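Local coordinates for iron-sulfur cluster assembly scaffold protein IscU (Streptococcus pyogenes, PDB 1SU0), which probably serves as a scaffold on which iron-sulfur clusters are assembled with the cysteine desulfurase IscS and then handed on to other proteins, at residues Asp42-Thr47 / Trp132-Glu137; Ser72-Asp77 / Ala112-Gly117. One frame throughout, in Å; residues are numbered along the deposited sequence.

Contact 1: Asp42-Thr47 / Trp132-Glu137; sequences DVISLT and WNALKE. With ZN (zinc ion), chain B.
Asp42 OD1 binds the zinc ion at 2.4 Å, just ahead of the strand whose Ile44 and Leu46 pack against Ala134 and Leu135. The second carboxylate oxygen, OD2, stays farther from the zinc at 2.9 Å and is hydrogen-bonded elsewhere. A chi1 of -47° sets the carboxylate beside the backbone N, and OD1 meets the metal from there. The SG atoms of Cys65 and Cys127 bind the same zinc, and Cys40 also belongs to the site.

Beyond the metal, the contact is apolar, and the two segments share no hydrogen bond. The methyl of Ala134 points at the strand and is met by two residues spaced two apart. The branch methyl Ile44 CG2 reaches Ala134 CB at 4.1 Å. Leu46 CB comes equally close to that methyl. Leu46 also extends past the alanine. Its CG is anti to the backbone N (chi1 -162°), and CD1 lies against the helix backbone. CD1 is 3.6 Å from Ala134 O and 3.8 Å from Leu135 CA. Leu135 adds its CB, 4.3 Å from Leu46 CD1. The alanine offers only a methyl here, and Leu46 CA and Ala134 CA are 6.5 Å apart. The axes of strand 43-47 and helix 132-137 cross at -41°.

Ser45 points away from the helix, and its OG is hydrogen-bonded to Gln26 NE2. Backbone hydrogen bonds tie Ile44 to Leu35 and Ser45 to Ala61, so the strand runs between two antiparallel neighbours. This is the helix-on-sheet packing of the NifU-like fold: helix 122-139 packs beside helix 66-79 on the face of the three-stranded sheet that carries Ile44 and Leu46, and the zinc, probably a substitute for an iron-sulfur centre, is bound just before the middle strand begins.

Contact 2: Ser72-Asp77 / Ala112-Gly117; sequences SSMMTD and AELLAG
Met74 carries this contact, reaching from its helix along Ala112 toward Leu115 and Leu114. Its CB is 3.8 Å from Ala112 CB. Beyond CG the side chain is extended, with chi2 160° and chi3 159°. This carries SD past the alanine backbone, 3.7 Å from Ala112 CA. SD also touches the branch point of Leu115, at 3.9 Å from CG, where the methionine chain passes the leucine at a slant. The terminal methyl, Met74 CE, ends 4.2 Å from Leu114 CB.

One water adds a polar link beside this apolar patch. It donates to Met74 O at 2.6 Å and weakly accepts from Ala112 N at 3.3 Å.

Leu115 N donates a hydrogen bond to Ala112 O at 3.0 Å, which closes the turn that presents both residues. Next to Met74 on the helix, Thr76 OG1 donates to Ser73 O at 2.6 Å, while Ser73 OG is hydrogen-bonded to His17 ND1 and to His22 N.

Met74 also touches Val14 and His17 of helix 8-19, and Leu114 touches Val13. The contact thus joins helix 66-79 to the loop between helices 84-97 and 122-139, next to helix 8-19, while Ser73 and Thr76 rest on Phe60 of strand 55-63.

In the fold
Both contacts are buried, and their centres lie 14 Å apart. Helix 66-79 brings them together: Met75 of contact 2 packs on Trp132, Leu135 and Leu46 of contact 1, and Ser72 OG lies beside Ile44 CD1. Contact 1 joins a strand to a helix through branched aliphatic groups and an alanine. Contact 2 joins a helix to a 3-10 turn through one long methionine, with a water at its side and a partly exposed Leu114. Contact 1 includes a zinc ligand itself. Contact 2 supplies none, although the side chain of Leu115 is about 10 Å from the metal.

Contact 1: Asp42-Thr47 / Trp132-Glu137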
loop_
_atom_site.group_PDB
_atom_site.type_symbol
_atom_site.label_atom_id
_atom_site.label_comp_id
_atom_site.label_asym_id
_atom_site.label_seq_id
_atom_site.Cartn_x
_atom_site.Cartn_y
_atom_site.Cartn_z
ATOM N N ASP A 42 12.672 -3.314 4.547
ATOM C CA ASP A 42 11.793 -3.261 3.389
ATOM C C ASP A 42 12.251 -2.118 2.480
ATOM O O ASP A 42 12.897 -1.204 2.940
ATOM C CB ASP A 42 10.321 -3.114 3.807
ATOM C CG ASP A 42 9.923 -4.079 4.927
ATOM O OD1 ASP A 42 9.211 -3.649 5.862
ATOM O OD2 ASP A 42 10.284 -5.277 4.964
ATOM N N VAL A 43 11.979 -2.217 1.184
ATOM C CA VAL A 43 12.279 -1.154 0.225
ATOM C C VAL A 43 11.254 -1.173 -0.923
ATOM O O VAL A 43 10.731 -2.228 -1.288
ATOM C CB VAL A 43 13.711 -1.238 -0.375
ATOM C CG1 VAL A 43 14.766 -1.490 0.691
ATOM C CG2 VAL A 43 13.797 -2.316 -1.437
ATOM N N ILE A 44 10.943 -0.005 -1.476
ATOM C CA ILE A 44 10.022 0.042 -2.592
ATOM C C ILE A 44 10.292 1.173 -3.577
ATOM O O ILE A 44 10.589 2.284 -3.206
ATOM C CB ILE A 44 8.565 0.119 -2.073
ATOM C CG1 ILE A 44 7.588 0.029 -3.249
ATOM C CG2 ILE A 44 8.371 1.389 -1.229
ATOM C CD1 ILE A 44 6.182 -0.257 -2.834
ATOM N N SER A 45 10.156 0.846 -4.844
ATOM C CA SER A 45 10.266 1.783 -5.923
ATOM C C SER A 45 8.868 1.766 -6.474
ATOM O O SER A 45 8.406 0.737 -6.960
ATOM C CB SER A 45 11.284 1.281 -6.941
ATOM O OG SER A 45 11.436 2.157 -8.032
ATOM N N LEU A 46 8.194 2.903 -6.356
ATOM C CA LEU A 46 6.807 3.044 -6.715
ATOM C C LEU A 46 6.719 4.085 -7.832
ATOM O O LEU A 46 6.774 5.283 -7.567
ATOM C CB LEU A 46 6.028 3.503 -5.472
ATOM C CG LEU A 46 4.498 3.361 -5.381
ATOM C CD1 LEU A 46 3.839 4.695 -5.161
ATOM C CD2 LEU A 46 3.886 2.653 -6.587
ATOM N N THR A 47 6.623 3.621 -9.076
ATOM C CA THR A 47 6.316 4.496 -10.207
ATOM C C THR A 47 4.815 4.762 -10.274
ATOM O O THR A 47 4.025 3.818 -10.291
ATOM C CB THR A 47 6.741 3.861 -11.533
ATOM O OG1 THR A 47 6.127 2.577 -11.672
ATOM C CG2 THR A 47 8.246 3.606 -11.577
ATOM N N TRP A 132 2.159 3.142 1.344
ATOM C CA TRP A 132 1.279 4.286 1.419
ATOM C C TRP A 132 2.062 5.591 1.411
ATOM O O TRP A 132 1.662 6.532 0.754
ATOM C CB TRP A 132 0.377 4.171 2.647
ATOM C CG TRP A 132 -0.594 3.071 2.497
ATOM C CD1 TRP A 132 -0.469 1.795 2.976
ATOM C CD2 TRP A 132 -1.820 3.110 1.764
ATOM N NE1 TRP A 132 -1.548 1.046 2.592
ATOM C CE2 TRP A 132 -2.406 1.832 1.866
ATOM C CE3 TRP A 132 -2.496 4.104 1.038
ATOM C CZ2 TRP A 132 -3.628 1.519 1.269
ATOM C CZ3 TRP A 132 -3.708 3.788 0.435
ATOM C CH2 TRP A 132 -4.262 2.514 0.563
ATOM N N ASN A 133 3.202 5.614 2.091
ATOM C CA ASN A 133 4.034 6.819 2.186
ATOM C C ASN A 133 4.820 7.073 0.915
ATOM O O ASN A 133 5.139 8.209 0.605
ATOM C CB ASN A 133 4.958 6.732 3.404
ATOM C CG ASN A 133 4.180 6.592 4.717
ATOM O OD1 ASN A 133 4.768 6.458 5.785
ATOM N ND2 ASN A 133 2.847 6.570 4.626
ATOM N N ALA A 134 5.115 6.022 0.161
ATOM C CA ALA A 134 5.763 6.189 -1.143
ATOM C C ALA A 134 4.736 6.743 -2.115
ATOM O O ALA A 134 5.083 7.402 -3.094
ATOM C CB ALA A 134 6.345 4.871 -1.659
ATOM N N LEU A 135 3.469 6.470 -1.835
ATOM C CA LEU A 135 2.390 7.046 -2.597
ATOM C C LEU A 135 2.269 8.520 -2.260
ATOM O O LEU A 135 2.221 9.347 -3.161
ATOM C CB LEU A 135 1.068 6.331 -2.304
ATOM C CG LEU A 135 -0.132 6.858 -3.083
ATOM C CD1 LEU A 135 0.164 6.884 -4.564
ATOM C CD2 LEU A 135 -1.340 5.996 -2.810
ATOM N N LYS A 136 2.212 8.849 -0.968
ATOM C CA LYS A 136 2.092 10.245 -0.528
ATOM C C LYS A 136 3.126 11.131 -1.232
ATOM O O LYS A 136 2.818 12.232 -1.704
ATOM C CB LYS A 136 2.292 10.347 0.982
ATOM C CG LYS A 136 1.101 9.860 1.832
ATOM C CD LYS A 136 1.279 10.411 3.236
ATOM C CE LYS A 136 0.388 9.775 4.258
ATOM N NZ LYS A 136 0.980 10.073 5.603
ATOM N N GLU A 137 4.350 10.618 -1.324
ATOM C CA GLU A 137 5.439 11.344 -1.951
ATOM C C GLU A 137 5.223 11.480 -3.456
ATOM O O GLU A 137 5.455 12.562 -4.025
ATOM C CB GLU A 137 6.772 10.658 -1.674
ATOM C CG GLU A 137 7.499 11.190 -0.444
ATOM C CD GLU A 137 6.975 10.583 0.849
ATOM O OE1 GLU A 137 5.731 10.591 1.071
ATOM O OE2 GLU A 137 7.828 10.097 1.639
HETATM ZN ZN ZN B . 8.716 -5.394 7.443
#

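Contact 2: Ser72-Asp77 / Ala112-Gly117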
loop_
_atom_site.group_PDB
_atom_site.type_symbol
_atom_site.label_atom_id
_atom_site.label_comp_id
_atom_site.label_asym_id
_atom_site.label_seq_id
_atom_site.Cartn_x
_atom_site.Cartn_y
_atom_site.Cartn_z
ATOM N N SER A 72 1.913 -3.296 0.076
ATOM C CA SER A 72 2.186 -2.546 -1.129
ATOM C C SER A 72 1.247 -2.964 -2.234
ATOM O O SER A 72 0.657 -2.129 -2.932
ATOM C CB SER A 72 3.633 -2.752 -1.553
ATOM O OG SER A 72 4.490 -2.343 -0.503
ATOM N N SER A 73 1.079 -4.267 -2.378
ATOM C CA SER A 73 0.266 -4.806 -3.444
ATOM C C SER A 73 -1.172 -4.331 -3.271
ATOM O O SER A 73 -1.798 -3.827 -4.201
ATOM C CB SER A 73 0.400 -6.326 -3.443
ATOM O OG SER A 73 -0.550 -6.920 -4.277
ATOM N N MET A 74 -1.685 -4.449 -2.061
ATOM C CA MET A 74 -3.054 -4.019 -1.766
ATOM C C MET A 74 -3.250 -2.490 -1.906
ATOM O O MET A 74 -4.290 -2.011 -2.357
ATOM C CB MET A 74 -3.418 -4.469 -0.358
ATOM C CG MET A 74 -3.468 -5.985 -0.162
ATOM S SD MET A 74 -3.304 -6.445 1.766
ATOM C CE MET A 74 -4.103 -8.265 1.785
ATOM N N MET A 75 -2.244 -1.722 -1.521
ATOM C CA MET A 75 -2.270 -0.274 -1.711
ATOM C C MET A 75 -2.525 0.088 -3.193
ATOM O O MET A 75 -3.355 0.947 -3.478
ATOM C CB MET A 75 -0.967 0.329 -1.203
ATOM C CG MET A 75 -0.869 1.846 -1.336
ATOM S SD MET A 75 -0.258 2.389 -3.123
ATOM C CE MET A 75 1.590 1.610 -3.145
ATOM N N THR A 76 -1.861 -0.593 -4.126
ATOM C CA THR A 76 -2.018 -0.294 -5.550
ATOM C C THR A 76 -3.448 -0.527 -6.009
ATOM O O THR A 76 -3.984 0.249 -6.780
ATOM C CB THR A 76 -1.087 -1.157 -6.456
ATOM O OG1 THR A 76 -1.483 -2.539 -6.416
ATOM C CG2 THR A 76 0.365 -1.127 -5.989
ATOM N N ASP A 77 -4.047 -1.617 -5.556
ATOM C CA ASP A 77 -5.404 -1.919 -5.917
ATOM C C ASP A 77 -6.322 -0.795 -5.425
ATOM O O ASP A 77 -7.274 -0.416 -6.112
ATOM C CB ASP A 77 -5.858 -3.222 -5.262
ATOM C CG ASP A 77 -5.377 -4.468 -5.978
ATOM O OD1 ASP A 77 -4.720 -4.403 -7.032
ATOM O OD2 ASP A 77 -5.646 -5.592 -5.522
ATOM N N ALA A 112 -6.689 -4.464 1.400
ATOM C CA ALA A 112 -5.862 -3.862 2.457
ATOM C C ALA A 112 -6.569 -3.816 3.815
ATOM O O ALA A 112 -5.940 -3.688 4.847
ATOM C CB ALA A 112 -5.455 -2.461 2.086
ATOM N N GLU A 113 -7.883 -3.908 3.816
ATOM C CA GLU A 113 -8.630 -3.908 5.051
ATOM C C GLU A 113 -8.260 -5.094 5.941
ATOM O O GLU A 113 -8.454 -5.050 7.156
ATOM C CB GLU A 113 -10.119 -3.910 4.740
ATOM C CG GLU A 113 -10.959 -3.584 5.932
ATOM C CD GLU A 113 -12.455 -3.696 5.660
ATOM O OE1 GLU A 113 -13.202 -3.464 6.635
ATOM O OE2 GLU A 113 -12.878 -4.041 4.510
ATOM N N LEU A 114 -7.715 -6.137 5.321
ATOM C CA LEU A 114 -7.249 -7.330 6.006
ATOM C C LEU A 114 -6.059 -7.108 6.890
ATOM O O LEU A 114 -5.711 -7.991 7.668
ATOM C CB LEU A 114 -6.903 -8.416 4.976
ATOM C CG LEU A 114 -8.098 -8.954 4.162
ATOM C CD1 LEU A 114 -7.667 -10.132 3.326
ATOM C CD2 LEU A 114 -9.283 -9.331 5.037
ATOM N N LEU A 115 -5.413 -5.957 6.756
ATOM C CA LEU A 115 -4.259 -5.637 7.569
ATOM C C LEU A 115 -4.619 -4.837 8.798
ATOM O O LEU A 115 -3.735 -4.334 9.474
ATOM C CB LEU A 115 -3.194 -4.886 6.746
ATOM C CG LEU A 115 -2.614 -5.633 5.548
ATOM C CD1 LEU A 115 -1.468 -4.806 5.004
ATOM C CD2 LEU A 115 -2.160 -7.052 5.919
ATOM N N ALA A 116 -5.897 -4.744 9.119
ATOM C CA ALA A 116 -6.309 -4.168 10.389
ATOM C C ALA A 116 -5.553 -4.793 11.577
ATOM O O ALA A 116 -5.259 -4.120 12.566
ATOM C CB ALA A 116 -7.793 -4.320 10.578
ATOM N N GLY A 117 -5.207 -6.070 11.469
ATOM C CA GLY A 117 -4.545 -6.766 12.545
ATOM C C GLY A 117 -3.135 -6.314 12.884
ATOM O O GLY A 117 -2.587 -6.743 13.889
HETATM O O HOH W 1 -6.508 -3.078 -1.631
#